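Long-range contacts in putative signal recognition particle protein (Chaetomium thermophilum, PDB 5CK4), which probably works as an Arf-like GTPase, the beta subunit of the signal recognition particle receptor at the endoplasmic reticulum membrane, and is seen here with GDP bound: residues A[37-41]-A[103-107]; A[96-100]-A[112-116]; A[135-139]-A[158-162]; A[290-296]-A[307-311]. One frame throughout, in Å; residues are numbered along the deposited sequence.

Contact 1: A[37-41]-A[103-107]; sequences TLFER and AAGAT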
loop_
_atom_site.group_PDB
_atom_site.type_symbol
_atom_site.label_atom_id
_atom_site.label_comp_id
_atom_site.label_asym_id
_atom_site.label_seq_id
_atom_site.Cartn_x
_atom_site.Cartn_y
_atom_site.Cartn_z
ATOM N N THR A 37 11.134 11.958 1.784
ATOM C CA THR A 37 11.896 13.136 2.182
ATOM C C THR A 37 11.330 13.724 3.466
ATOM O O THR A 37 12.078 14.083 4.369
ATOM C CB THR A 37 11.905 14.211 1.080
ATOM O OG1 THR A 37 12.541 13.686 -0.090
ATOM C CG2 THR A 37 12.651 15.454 1.542
ATOM N N LEU A 38 10.003 13.792 3.551
ATOM C CA LEU A 38 9.343 14.308 4.747
ATOM C C LEU A 38 9.623 13.397 5.938
ATOM O O LEU A 38 9.917 13.869 7.042
ATOM C CB LEU A 38 7.833 14.415 4.528
ATOM C CG LEU A 38 7.026 14.929 5.727
ATOM C CD1 LEU A 38 7.513 16.298 6.160
ATOM C CD2 LEU A 38 5.527 14.977 5.420
ATOM N N PHE A 39 9.535 12.091 5.693
ATOM C CA PHE A 39 9.719 11.077 6.722
ATOM C C PHE A 39 11.117 11.150 7.302
ATOM O O PHE A 39 11.300 11.007 8.505
ATOM C CB PHE A 39 9.449 9.677 6.151
ATOM C CG PHE A 39 9.707 8.549 7.127
ATOM C CD1 PHE A 39 8.712 8.119 7.991
ATOM C CD2 PHE A 39 10.933 7.902 7.157
ATOM C CE1 PHE A 39 8.939 7.082 8.882
ATOM C CE2 PHE A 39 11.171 6.865 8.047
ATOM C CZ PHE A 39 10.175 6.452 8.907
ATOM N N GLU A 40 12.103 11.397 6.450
ATOM C CA GLU A 40 13.488 11.439 6.905
ATOM C C GLU A 40 13.837 12.756 7.611
ATOM O O GLU A 40 14.525 12.747 8.630
ATOM C CB GLU A 40 14.444 11.140 5.745
ATOM C CG GLU A 40 14.243 9.744 5.154
ATOM C CD GLU A 40 15.246 9.406 4.068
ATOM O OE1 GLU A 40 15.643 10.317 3.309
ATOM O OE2 GLU A 40 15.645 8.225 3.978
ATOM N N ARG A 41 13.349 13.872 7.074
ATOM C CA ARG A 41 13.523 15.181 7.700
ATOM C C ARG A 41 12.448 15.435 8.749
ATOM O O ARG A 41 12.323 14.689 9.719
ATOM C CB ARG A 41 13.473 16.295 6.652
ATOM C CG ARG A 41 14.486 16.149 5.526
ATOM C CD ARG A 41 14.372 17.296 4.524
ATOM N NE ARG A 41 15.386 17.212 3.475
ATOM C CZ ARG A 41 15.409 17.983 2.391
ATOM N NH1 ARG A 41 14.469 18.901 2.203
ATOM N NH2 ARG A 41 16.371 17.832 1.489
ATOM N N ALA A 103 18.888 8.336 9.496
ATOM C CA ALA A 103 17.848 9.351 9.359
ATOM C C ALA A 103 17.013 9.483 10.624
ATOM O O ALA A 103 16.529 8.489 11.163
ATOM C CB ALA A 103 16.955 9.038 8.169
ATOM N N ALA A 104 16.843 10.722 11.081
ATOM C CA ALA A 104 16.096 11.018 12.302
ATOM C C ALA A 104 14.663 10.487 12.269
ATOM O O ALA A 104 14.129 10.060 13.291
ATOM C CB ALA A 104 16.096 12.519 12.567
ATOM N N GLY A 105 14.046 10.513 11.096
ATOM C CA GLY A 105 12.684 10.033 10.963
ATOM C C GLY A 105 12.548 8.545 11.225
ATOM O O GLY A 105 11.531 8.082 11.748
ATOM N N ALA A 106 13.579 7.790 10.863
ATOM C CA ALA A 106 13.560 6.349 11.070
ATOM C C ALA A 106 13.857 5.978 12.525
ATOM O O ALA A 106 13.351 4.981 13.031
ATOM C CB ALA A 106 14.529 5.660 10.119
ATOM N N THR A 107 14.660 6.786 13.207
ATOM C CA THR A 107 14.991 6.493 14.600
ATOM C C THR A 107 13.830 6.842 15.525
ATOM O O THR A 107 13.518 6.096 16.449
ATOM C CB THR A 107 16.257 7.235 15.072
ATOM O OG1 THR A 107 15.941 8.600 15.369
ATOM C CG2 THR A 107 17.344 7.176 14.009
#
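Start at T37, on the last turn of helix 32-40: its OG1 bonds back to the carbonyl of T33, and its own O receives the amide of R41. L38 faces another way, onto V298 and A305. With F39 the contact begins. Its backbone O lies 3.0 Å from G105 CA, a nearly straight CA-H...O contact, and this closeness depends on G105 having no side chain, since a CB there would run into that same oxygen. The F39 ring swings along the second helix, bringing CE2 to 4.1 Å from A106 CB; W309 meets the ring edge-to-face, and F111 and L113 also touch it. E40 follows, its CA just 4.4 Å from that of G105. Its O takes a weak hydrogen bond from G105 N at 3.4 Å, while its CB rests 4.1 Å from the CB of A103, the N-cap residue of helix 104-109. R41 turns away. What results is a close backbone-to-backbone helix contact through a glycine. It sets the far end of the helix that follows the P-loop of this GTPase fold against the short helix between strands 96-98 and 112-115.

Contact 2: A[96-100]-A[112-116]; sequences SYKVD and LLIDT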
loop_
_atom_site.group_PDB
_atom_site.type_symbol
_atom_site.label_atom_id
_atom_site.label_comp_id
_atom_site.label_asym_id
_atom_site.label_seq_id
_atom_site.Cartn_x
_atom_site.Cartn_y
_atom_site.Cartn_z
ATOM N N SER A 96 17.774 -5.585 -3.168
ATOM C CA SER A 96 18.234 -4.837 -2.002
ATOM C C SER A 96 17.829 -3.368 -2.081
ATOM O O SER A 96 17.541 -2.853 -3.162
ATOM C CB SER A 96 19.751 -4.964 -1.852
ATOM O OG SER A 96 20.409 -4.591 -3.050
ATOM N N TYR A 97 17.810 -2.699 -0.930
ATOM C CA TYR A 97 17.354 -1.312 -0.853
ATOM C C TYR A 97 18.346 -0.417 -0.132
ATOM O O TYR A 97 18.796 -0.732 0.968
ATOM C CB TYR A 97 15.990 -1.230 -0.162
ATOM C CG TYR A 97 14.917 -1.988 -0.900
ATOM C CD1 TYR A 97 14.274 -1.423 -1.992
ATOM C CD2 TYR A 97 14.561 -3.277 -0.520
ATOM C CE1 TYR A 97 13.298 -2.112 -2.679
ATOM C CE2 TYR A 97 13.587 -3.975 -1.206
ATOM C CZ TYR A 97 12.962 -3.387 -2.284
ATOM O OH TYR A 97 11.990 -4.072 -2.974
ATOM N N LYS A 98 18.677 0.706 -0.758
ATOM C CA LYS A 98 19.575 1.682 -0.156
ATOM C C LYS A 98 18.789 2.580 0.788
ATOM O O LYS A 98 17.928 3.345 0.359
ATOM C CB LYS A 98 20.278 2.504 -1.236
ATOM C CG LYS A 98 21.243 1.692 -2.090
ATOM C CD LYS A 98 21.912 2.558 -3.145
ATOM C CE LYS A 98 23.034 1.811 -3.852
ATOM N NZ LYS A 98 23.713 2.678 -4.857
ATOM N N VAL A 99 19.079 2.468 2.080
ATOM C CA VAL A 99 18.298 3.158 3.099
ATOM C C VAL A 99 19.196 3.849 4.114
ATOM O O VAL A 99 20.156 3.262 4.614
ATOM C CB VAL A 99 17.354 2.186 3.848
ATOM C CG1 VAL A 99 16.630 2.904 4.989
ATOM C CG2 VAL A 99 16.365 1.546 2.881
ATOM N N ASP A 100 18.875 5.102 4.412
ATOM C CA ASP A 100 19.600 5.854 5.422
ATOM C C ASP A 100 19.059 5.526 6.813
ATOM O O ASP A 100 18.040 6.070 7.239
ATOM C CB ASP A 100 19.488 7.351 5.140
ATOM C CG ASP A 100 20.237 8.193 6.151
ATOM O OD1 ASP A 100 21.309 7.752 6.627
ATOM O OD2 ASP A 100 19.752 9.299 6.469
ATOM N N LEU A 112 11.517 1.675 9.209
ATOM C CA LEU A 112 12.145 2.144 7.990
ATOM C C LEU A 112 11.088 2.253 6.909
ATOM O O LEU A 112 10.288 1.341 6.726
ATOM C CB LEU A 112 13.236 1.171 7.537
ATOM C CG LEU A 112 14.379 0.892 8.514
ATOM C CD1 LEU A 112 15.309 -0.173 7.955
ATOM C CD2 LEU A 112 15.145 2.168 8.816
ATOM N N LEU A 113 11.091 3.371 6.198
ATOM C CA LEU A 113 10.189 3.557 5.078
ATOM C C LEU A 113 10.926 3.248 3.773
ATOM O O LEU A 113 11.894 3.930 3.419
ATOM C CB LEU A 113 9.643 4.983 5.085
ATOM C CG LEU A 113 8.593 5.336 4.038
ATOM C CD1 LEU A 113 7.361 4.431 4.167
ATOM C CD2 LEU A 113 8.219 6.807 4.127
ATOM N N ILE A 114 10.471 2.212 3.073
ATOM C CA ILE A 114 11.169 1.697 1.892
ATOM C C ILE A 114 10.487 2.078 0.578
ATOM O O ILE A 114 9.474 1.490 0.190
ATOM C CB ILE A 114 11.309 0.158 1.938
ATOM C CG1 ILE A 114 11.855 -0.294 3.295
ATOM C CG2 ILE A 114 12.171 -0.345 0.775
ATOM C CD1 ILE A 114 13.106 0.440 3.744
ATOM N N ASP A 115 11.062 3.065 -0.099
ATOM C CA ASP A 115 10.557 3.553 -1.376
ATOM C C ASP A 115 10.748 2.462 -2.436
ATOM O O ASP A 115 11.754 1.775 -2.426
ATOM C CB ASP A 115 11.335 4.815 -1.764
ATOM C CG ASP A 115 10.716 5.558 -2.920
ATOM O OD1 ASP A 115 9.553 5.270 -3.271
ATOM O OD2 ASP A 115 11.393 6.446 -3.470
ATOM N N THR A 116 9.763 2.282 -3.313
ATOM C CA THR A 116 9.852 1.314 -4.412
ATOM C C THR A 116 9.497 2.018 -5.717
ATOM O O THR A 116 8.797 3.035 -5.701
ATOM C CB THR A 116 8.894 0.119 -4.217
ATOM O OG1 THR A 116 7.542 0.595 -4.146
ATOM C CG2 THR A 116 9.229 -0.632 -2.948
#
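Y97 lays one face of its ring over I114: the methyl CG2 sits 3.8 Å from the centroid of the Y97 ring, 20° off the normal, a CH-pi contact. By their place in the chain, strands 96-98 and 112-115 probably correspond to the interswitch strands of small GTPases. Here, though, they do not form a hydrogen-bonded ladder with each other. They cross obliquely and meet through side chains, the nearest CA atoms, those of V99 and I114, being 7.4 Å apart. Each strand has its backbone partner on another strand: Y97 pairs with T138 and I140, while L112 bonds with P20 and V22 at the start of strand 21-25, its parallel neighbour. The gap between them is filled by alternate residues. Y97 and V99 point inward from one side, I114 and L112 from the other, and V99 CG1 lies 4.2 Å from L112 CD2. The Y97 hydroxyl reaches past this layer to bond with H129 NE2, and T116 OG1 bonds with the carbonyl of L24. D115 turns its carboxylate away, onto K32 of the P-loop near the bound GDP; with G118 it fits the DxxG motif of GTPases. Tightest among the aliphatic pairs is V99 on I114, with CG2 of V99 3.5 Å from CD1 of I114.

Contact 3: A[135-139]-A[158-162]; sequences PSLTI and YKSKL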
loop_
_atom_site.group_PDB
_atom_site.type_symbol
_atom_site.label_atom_id
_atom_site.label_comp_id
_atom_site.label_asym_id
_atom_site.label_seq_id
_atom_site.Cartn_x
_atom_site.Cartn_y
_atom_site.Cartn_z
ATOM N N PRO A 135 8.375 -12.249 4.792
ATOM C CA PRO A 135 9.285 -11.432 3.985
ATOM C C PRO A 135 10.258 -10.611 4.825
ATOM O O PRO A 135 9.873 -9.989 5.822
ATOM C CB PRO A 135 8.335 -10.517 3.198
ATOM C CG PRO A 135 7.130 -10.397 4.064
ATOM C CD PRO A 135 7.015 -11.683 4.853
ATOM N N SER A 136 11.523 -10.639 4.420
ATOM C CA SER A 136 12.533 -9.771 4.990
ATOM C C SER A 136 13.193 -9.016 3.854
ATOM O O SER A 136 13.456 -9.580 2.794
ATOM C CB SER A 136 13.572 -10.572 5.771
ATOM O OG SER A 136 12.981 -11.174 6.904
ATOM N N LEU A 137 13.439 -7.731 4.068
ATOM C CA LEU A 137 14.051 -6.907 3.041
ATOM C C LEU A 137 15.550 -6.799 3.283
ATOM O O LEU A 137 15.990 -6.671 4.422
ATOM C CB LEU A 137 13.420 -5.517 3.023
ATOM C CG LEU A 137 11.909 -5.436 2.805
ATOM C CD1 LEU A 137 11.498 -3.996 2.528
ATOM C CD2 LEU A 137 11.481 -6.342 1.665
ATOM N N THR A 138 16.326 -6.864 2.207
ATOM C CA THR A 138 17.761 -6.634 2.288
ATOM C C THR A 138 18.036 -5.137 2.192
ATOM O O THR A 138 17.685 -4.491 1.199
ATOM C CB THR A 138 18.520 -7.381 1.179
ATOM O OG1 THR A 138 18.290 -8.789 1.310
ATOM C CG2 THR A 138 20.011 -7.112 1.284
ATOM N N ILE A 139 18.656 -4.593 3.233
ATOM C CA ILE A 139 18.849 -3.154 3.355
ATOM C C ILE A 139 20.325 -2.768 3.322
ATOM O O ILE A 139 21.115 -3.250 4.124
ATOM C CB ILE A 139 18.241 -2.624 4.675
ATOM C CG1 ILE A 139 16.755 -2.988 4.780
ATOM C CG2 ILE A 139 18.440 -1.126 4.791
ATOM C CD1 ILE A 139 15.902 -2.415 3.674
ATOM N N TYR A 158 21.704 -6.588 8.121
ATOM C CA TYR A 158 21.057 -5.790 7.086
ATOM C C TYR A 158 19.758 -6.428 6.598
ATOM O O TYR A 158 19.353 -6.240 5.449
ATOM C CB TYR A 158 22.007 -5.542 5.910
ATOM C CG TYR A 158 22.995 -6.656 5.645
ATOM C CD1 TYR A 158 22.631 -7.780 4.917
ATOM C CD2 TYR A 158 24.299 -6.573 6.112
ATOM C CE1 TYR A 158 23.537 -8.798 4.669
ATOM C CE2 TYR A 158 25.212 -7.584 5.872
ATOM C CZ TYR A 158 24.826 -8.693 5.149
ATOM O OH TYR A 158 25.737 -9.700 4.911
ATOM N N LYS A 159 19.110 -7.181 7.479
ATOM C CA LYS A 159 17.807 -7.757 7.175
ATOM C C LYS A 159 16.734 -7.076 8.015
ATOM O O LYS A 159 16.899 -6.903 9.223
ATOM C CB LYS A 159 17.808 -9.266 7.428
ATOM C CG LYS A 159 18.783 -10.043 6.551
ATOM C CD LYS A 159 18.400 -9.963 5.079
ATOM C CE LYS A 159 17.070 -10.660 4.815
ATOM N NZ LYS A 159 16.630 -10.540 3.395
ATOM N N SER A 160 15.638 -6.686 7.373
ATOM C CA SER A 160 14.561 -5.998 8.071
ATOM C C SER A 160 13.212 -6.676 7.836
ATOM O O SER A 160 12.850 -6.984 6.702
ATOM C CB SER A 160 14.490 -4.534 7.637
ATOM O OG SER A 160 13.399 -3.877 8.258
ATOM N N LYS A 161 12.474 -6.899 8.916
ATOM C CA LYS A 161 11.170 -7.546 8.832
ATOM C C LYS A 161 10.102 -6.606 8.255
ATOM O O LYS A 161 9.910 -5.491 8.742
ATOM C CB LYS A 161 10.759 -8.057 10.216
ATOM C CG LYS A 161 9.444 -8.814 10.258
ATOM C CD LYS A 161 9.366 -9.682 11.518
ATOM C CE LYS A 161 7.988 -10.309 11.693
ATOM N NZ LYS A 161 6.926 -9.266 11.812
ATOM N N LEU A 162 9.418 -7.062 7.208
ATOM C CA LEU A 162 8.326 -6.297 6.608
ATOM C C LEU A 162 7.072 -6.387 7.477
ATOM O O LEU A 162 6.564 -7.480 7.722
ATOM C CB LEU A 162 8.026 -6.824 5.207
ATOM C CG LEU A 162 6.896 -6.106 4.471
ATOM C CD1 LEU A 162 7.245 -4.635 4.261
ATOM C CD2 LEU A 162 6.612 -6.801 3.148
#
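Four backbone hydrogen bonds join 135-139 to 158-162. L137 and S160 form the reciprocal pair: L137 N gives to S160 O at 2.8 Å, and S160 N gives to L137 O at 3.0 Å. On one side of that pair I139 N donates to Y158 O at 2.8 Å; on the other, L162 N reaches P135 O at 3.3 Å, longer but close to linear. CA-H...O contacts sit between these bonds, such as S136 CA to S160 O at 3.3 Å. The two segments are the antiparallel arms of a beta hairpin whose connecting loop, 142-157, is not modelled. It adds strand 136-140 to the start of strand 159-170, a long strand of the GTPase sheet. The outward edges of both arms are used as well, T138 bonding with the backbone of Y97, K159 with that of T18 and K161 with that of S21. On the face carrying S136, T138, K159 and K161, the K159 side chain curls back over the neighbouring strand so that its NZ donates to T138 OG1 at 3.2 Å and, weakly, to S136 O at 3.4 Å. The opposite face, with L137 and S160, is buried against S21 and L23; there S160 OG bonds to the carbonyl of L19 and to S21 OG. Beside the P135 bond, P135 CG packs 3.7 Å from L162 CD2.

Contact 4: A[290-296]-A[307-311]; sequences EVEVMGG and RWWRW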
loop_
_atom_site.group_PDB
_atom_site.type_symbol
_atom_site.label_atom_id
_atom_site.label_comp_id
_atom_site.label_asym_id
_atom_site.label_seq_id
_atom_site.Cartn_x
_atom_site.Cartn_y
_atom_site.Cartn_z
ATOM N N GLU A 290 -5.880 -6.042 7.374
ATOM C CA GLU A 290 -6.517 -4.762 7.652
ATOM C C GLU A 290 -6.154 -3.770 6.553
ATOM O O GLU A 290 -4.983 -3.532 6.302
ATOM C CB GLU A 290 -6.097 -4.239 9.023
ATOM C CG GLU A 290 -6.890 -3.026 9.469
ATOM C CD GLU A 290 -6.447 -2.512 10.825
ATOM O OE1 GLU A 290 -5.530 -3.116 11.424
ATOM O OE2 GLU A 290 -7.024 -1.508 11.288
ATOM N N VAL A 291 -7.167 -3.197 5.898
ATOM C CA VAL A 291 -6.940 -2.285 4.781
ATOM C C VAL A 291 -7.755 -1.031 5.038
ATOM O O VAL A 291 -8.973 -1.121 5.205
ATOM C CB VAL A 291 -7.331 -2.915 3.413
ATOM C CG1 VAL A 291 -7.009 -1.947 2.276
ATOM C CG2 VAL A 291 -6.576 -4.231 3.193
ATOM N N GLU A 292 -7.090 0.126 5.132
ATOM C CA GLU A 292 -7.802 1.380 5.455
ATOM C C GLU A 292 -7.399 2.516 4.507
ATOM O O GLU A 292 -6.231 2.651 4.137
ATOM C CB GLU A 292 -7.544 1.799 6.918
ATOM C CG GLU A 292 -8.358 3.022 7.380
ATOM C CD GLU A 292 -8.260 3.299 8.877
ATOM O OE1 GLU A 292 -8.000 2.353 9.658
ATOM O OE2 GLU A 292 -8.443 4.475 9.273
ATOM N N VAL A 293 -8.364 3.346 4.130
ATOM C CA VAL A 293 -8.090 4.473 3.247
ATOM C C VAL A 293 -8.029 5.727 4.115
ATOM O O VAL A 293 -8.908 5.955 4.954
ATOM C CB VAL A 293 -9.178 4.612 2.175
ATOM C CG1 VAL A 293 -8.916 5.821 1.269
ATOM C CG2 VAL A 293 -9.273 3.331 1.354
ATOM N N MET A 294 -6.991 6.534 3.943
ATOM C CA MET A 294 -6.824 7.719 4.802
ATOM C C MET A 294 -6.267 8.862 3.971
ATOM O O MET A 294 -5.296 8.679 3.237
ATOM C CB MET A 294 -5.885 7.411 5.972
ATOM C CG MET A 294 -5.689 8.588 6.960
ATOM S SD MET A 294 -4.725 8.118 8.410
ATOM C CE MET A 294 -5.567 6.606 8.895
ATOM N N GLY A 295 -6.887 10.034 4.063
ATOM C CA GLY A 295 -6.381 11.189 3.341
ATOM C C GLY A 295 -5.207 11.857 4.021
ATOM O O GLY A 295 -5.014 11.751 5.239
ATOM N N GLY A 296 -4.403 12.552 3.226
ATOM C CA GLY A 296 -3.312 13.346 3.763
ATOM C C GLY A 296 -2.620 14.135 2.671
ATOM O O GLY A 296 -3.058 14.123 1.518
ATOM N N ARG A 307 -1.244 11.624 10.646
ATOM C CA ARG A 307 -2.218 10.553 10.842
ATOM C C ARG A 307 -1.758 9.258 10.171
ATOM O O ARG A 307 -2.007 8.167 10.689
ATOM C CB ARG A 307 -3.605 10.941 10.324
ATOM C CG ARG A 307 -4.298 12.025 11.134
ATOM C CD ARG A 307 -5.810 11.846 11.093
ATOM N NE ARG A 307 -6.211 10.558 11.660
ATOM C CZ ARG A 307 -7.034 9.695 11.066
ATOM N NH1 ARG A 307 -7.561 9.977 9.878
ATOM N NH2 ARG A 307 -7.332 8.550 11.665
ATOM N N TRP A 308 -1.096 9.380 9.021
ATOM C CA TRP A 308 -0.530 8.212 8.349
ATOM C C TRP A 308 0.523 7.561 9.242
ATOM O O TRP A 308 0.508 6.350 9.433
ATOM C CB TRP A 308 0.121 8.591 7.016
ATOM C CG TRP A 308 -0.795 8.988 5.902
ATOM C CD1 TRP A 308 -2.103 8.648 5.737
ATOM C CD2 TRP A 308 -0.443 9.794 4.767
ATOM N NE1 TRP A 308 -2.595 9.204 4.578
ATOM C CE2 TRP A 308 -1.594 9.913 3.967
ATOM C CE3 TRP A 308 0.730 10.447 4.367
ATOM C CZ2 TRP A 308 -1.600 10.630 2.770
ATOM C CZ3 TRP A 308 0.722 11.165 3.182
ATOM C CH2 TRP A 308 -0.437 11.253 2.398
ATOM N N TRP A 309 1.439 8.366 9.789
ATOM C CA TRP A 309 2.508 7.834 10.637
ATOM C C TRP A 309 1.960 7.170 11.898
ATOM O O TRP A 309 2.522 6.191 12.387
ATOM C CB TRP A 309 3.510 8.923 11.062
ATOM C CG TRP A 309 4.146 9.732 9.946
ATOM C CD1 TRP A 309 4.360 11.079 9.948
ATOM C CD2 TRP A 309 4.659 9.250 8.687
ATOM N NE1 TRP A 309 4.965 11.469 8.778
ATOM C CE2 TRP A 309 5.156 10.369 7.985
ATOM C CE3 TRP A 309 4.741 7.990 8.087
ATOM C CZ2 TRP A 309 5.723 10.265 6.716
ATOM C CZ3 TRP A 309 5.301 7.890 6.825
ATOM C CH2 TRP A 309 5.790 9.018 6.158
ATOM N N ARG A 310 0.876 7.722 12.431
ATOM C CA ARG A 310 0.263 7.190 13.645
ATOM C C ARG A 310 -0.360 5.819 13.387
ATOM O O ARG A 310 -0.203 4.893 14.183
ATOM C CB ARG A 310 -0.807 8.156 14.152
ATOM C CG ARG A 310 -1.459 7.765 15.461
ATOM C CD ARG A 310 -2.269 8.932 16.022
ATOM N NE ARG A 310 -1.443 10.123 16.244
ATOM C CZ ARG A 310 -1.426 11.195 15.452
ATOM N NH1 ARG A 310 -2.195 11.240 14.372
ATOM N NH2 ARG A 310 -0.639 12.227 15.738
ATOM N N TRP A 311 -1.062 5.703 12.263
ATOM C CA TRP A 311 -1.736 4.461 11.892
ATOM C C TRP A 311 -0.731 3.312 11.772
ATOM O O TRP A 311 -0.946 2.222 12.313
ATOM C CB TRP A 311 -2.497 4.662 10.577
ATOM C CG TRP A 311 -3.445 3.558 10.206
ATOM C CD1 TRP A 311 -4.775 3.481 10.509
ATOM C CD2 TRP A 311 -3.137 2.380 9.447
ATOM N NE1 TRP A 311 -5.313 2.328 9.987
ATOM C CE2 TRP A 311 -4.327 1.634 9.333
ATOM C CE3 TRP A 311 -1.970 1.880 8.866
ATOM C CZ2 TRP A 311 -4.381 0.423 8.653
ATOM C CZ3 TRP A 311 -2.028 0.671 8.188
ATOM C CH2 TRP A 311 -3.224 -0.040 8.090
HETATM O O HOH W 1 -2.555 11.984 7.230
#
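M294, W311 and W308 bury the most surface here. M294 points from strand 291-295 straight at helix 306-313, which runs back roughly antiparallel to it, the axes 9.5 Å apart. Its sulfur lies over one face of the R307 guanidinium, with SD 3.6 Å from R307 CB, and makes an oblique Met-aromatic contact with W308, SD to CD1 being 3.8 Å. The methyl CE of M294 goes the other way, 3.6 Å from W311 CD1. W308 then reaches back to the strand: its NE1 donates to M294 O at 3.1 Å, and its CZ2 comes within 3.4 Å of G296 CA, where a CB would clash. The same indole touches N219 of the nucleotide site and lies about 6 Å from GDP at its nearest atoms. One turn on, W311 NE1 donates to E292 OE1 at 2.7 Å, and R315 makes a cation-pi contact with W311 and a salt bridge with E290. This is the last strand-loop-helix unit of the GTPase fold, its loop carrying V298 and I299. Both indole N-H groups have acceptors on the strand, so these large rings can be buried with their polar atoms satisfied, at positions fixed by directional bonds.

Going from the N terminus, contact 1 closes the longest loop, from the helix after the P-loop to 103-107, across the unmodelled 42-94. Contact 2 opens inside that loop and closes beyond it, so the two cross; they touch where F39 meets L113 and A106 meets L112. Contact 3 follows in series as a hairpin closed across a disordered loop, and joins contact 2 through T138 beside Y97 and I139 against V99. Contact 4, also in series, closes the final loop at the far part of the same sheet. It never reaches contact 3, but W309 on its helix packs on both F39 and L113, linking the C-terminal helix to contacts 1 and 2.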